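Local coordinates for putative malic enzyme ((S)-malate:NAD+ oxidoreductase (decarboxylating)) (Streptococcus pyogenes, PDB 2A9F), which probably catalyses the NAD+-dependent oxidative decarboxylation of (S)-malate with the help of a divalent metal ion such as magnesium or manganese, at the interface of chains A and B. Sequence-based numbering; all coordinates share one arbitrary frame. Chains: chain A/B, putative malic enzyme ((S)-malate:NAD+ oxidoreductase (decarboxylating)).

The interface of chains A and B. Residues chain A 28, 38-39; chain B 12, 14, 18, 21.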
loop_
_atom_site.group_PDB
_atom_site.type_symbol
_atom_site.label_atom_id
_atom_site.label_comp_id
_atom_site.label_asym_id
_atom_site.label_seq_id
_atom_site.Cartn_x
_atom_site.Cartn_y
_atom_site.Cartn_z
ATOM N N VAL A 28 -9.993 15.024 3.173
ATOM C CA VAL A 28 -10.362 15.722 4.394
ATOM C C VAL A 28 -9.541 17.019 4.509
ATOM O O VAL A 28 -8.492 17.159 3.887
ATOM C CB VAL A 28 -10.107 14.789 5.614
ATOM C CG1 VAL A 28 -9.725 15.582 6.839
ATOM C CG2 VAL A 28 -11.340 13.966 5.876
ATOM N N ILE A 38 -8.161 17.250 14.267
ATOM C CA ILE A 38 -9.297 16.433 13.905
ATOM C C ILE A 38 -8.819 15.234 13.077
ATOM O O ILE A 38 -9.192 14.086 13.350
ATOM C CB ILE A 38 -10.309 17.277 13.103
ATOM C CG1 ILE A 38 -10.872 18.382 14.004
ATOM C CG2 ILE A 38 -11.415 16.393 12.545
ATOM C CD1 ILE A 38 -11.846 19.316 13.317
ATOM N N ALA A 39 -7.979 15.498 12.078
ATOM C CA ALA A 39 -7.456 14.442 11.218
ATOM C C ALA A 39 -6.314 13.668 11.858
ATOM O O ALA A 39 -6.022 12.555 11.437
ATOM C CB ALA A 39 -6.998 15.022 9.873
ATOM N N LEU B 12 -15.278 15.169 14.749
ATOM C CA LEU B 12 -14.549 14.814 13.555
ATOM C C LEU B 12 -15.420 13.881 12.742
ATOM O O LEU B 12 -16.183 14.335 11.880
ATOM C CB LEU B 12 -13.210 14.148 13.897
ATOM C CG LEU B 12 -12.982 12.747 14.463
ATOM C CD1 LEU B 12 -12.888 11.726 13.334
ATOM C CD2 LEU B 12 -11.671 12.756 15.236
ATOM N N GLN B 14 -15.371 12.430 10.288
ATOM C CA GLN B 14 -15.364 12.835 8.905
ATOM C C GLN B 14 -15.036 11.457 8.338
ATOM O O GLN B 14 -15.342 11.131 7.200
ATOM C CB GLN B 14 -14.195 13.787 8.682
ATOM C CG GLN B 14 -12.882 13.239 9.230
ATOM C CD GLN B 14 -11.753 14.226 9.124
ATOM O OE1 GLN B 14 -10.662 13.994 9.639
ATOM N NE2 GLN B 14 -12.005 15.343 8.453
ATOM N N PHE B 18 -16.365 10.578 5.028
ATOM C CA PHE B 18 -15.403 10.330 3.972
ATOM C C PHE B 18 -14.917 8.886 3.881
ATOM O O PHE B 18 -14.272 8.518 2.891
ATOM C CB PHE B 18 -14.208 11.269 4.143
ATOM C CG PHE B 18 -14.583 12.723 4.131
ATOM C CD1 PHE B 18 -14.925 13.379 5.311
ATOM C CD2 PHE B 18 -14.625 13.430 2.933
ATOM C CE1 PHE B 18 -15.305 14.722 5.298
ATOM C CE2 PHE B 18 -15.006 14.781 2.905
ATOM C CZ PHE B 18 -15.346 15.427 4.082
ATOM N N LYS B 21 -9.508 8.914 5.417
ATOM C CA LYS B 21 -9.086 10.277 5.095
ATOM C C LYS B 21 -8.314 10.407 3.784
ATOM O O LYS B 21 -8.099 11.517 3.296
ATOM C CB LYS B 21 -8.262 10.839 6.269
ATOM C CG LYS B 21 -8.940 10.582 7.640
ATOM C CD LYS B 21 -8.342 11.373 8.833
ATOM C CE LYS B 21 -7.060 10.757 9.404
ATOM N NZ LYS B 21 -7.288 9.516 10.210
#
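One face of the B:Phe18 ring meets the methyl A:Val28 CG2, which sits above the plane near the rim and lies 3.7 Å from B:Phe18 CD1; at the ring's edge, in its plane, is CA of B:Gln14 from the same chain. The B:Gln14 amide is the second flat group: A:Val28 CG2 covers one face, about 3.0 Å above the plane, with CG1 on the same side but offset, while A:Ile38 CG2 lies over the opposite face. The patch belongs to a two-fold symmetric interface of the deposited dimer of this malic enzyme family protein, which may be the biological one, and chain exchange gives it a twin. It joins the C-terminal end of helix 33-39 and, in the loop before it, A:Val28 to the short helix 14-19 and its flanks in chain B.

CG of B:Gln14 lies between the backbone N and the carbonyl carbon (chi1 50°), and the chain beyond is extended (chi2 -175°), which carries the amide across the interface. There it crosses A:Val28 at about a right angle, and both valine methyls press on the amide carbon, with A:Val28 CG2 3.3 Å from B:Gln14 CD. The approach of NE2 to these methyls is modelled shorter still and is doubtful at 2.5 Å resolution. OE1 of the same amide points toward helix 33-39, 3.6 Å from A:Ala39 CA.

A:Ile38 turns its CG2 branch, anti to the backbone N, toward B:Gln14 and B:Leu12; its approach to B:Leu12 CB is modelled too close and is doubtful. The side chains of A:Ile38 and B:Leu12 run past each other in opposite directions, and B:Leu12 CD2 lies 3.4 Å from the carbonyl A:Ile38 O. Beyond, B:Lys21 CD packs 4.0 Å from A:Ala39 CA. The nitrogens and oxygens facing each other across this patch are too far apart to bond. Its centre is about 11 Å from B:Lys95, the predicted proton acceptor.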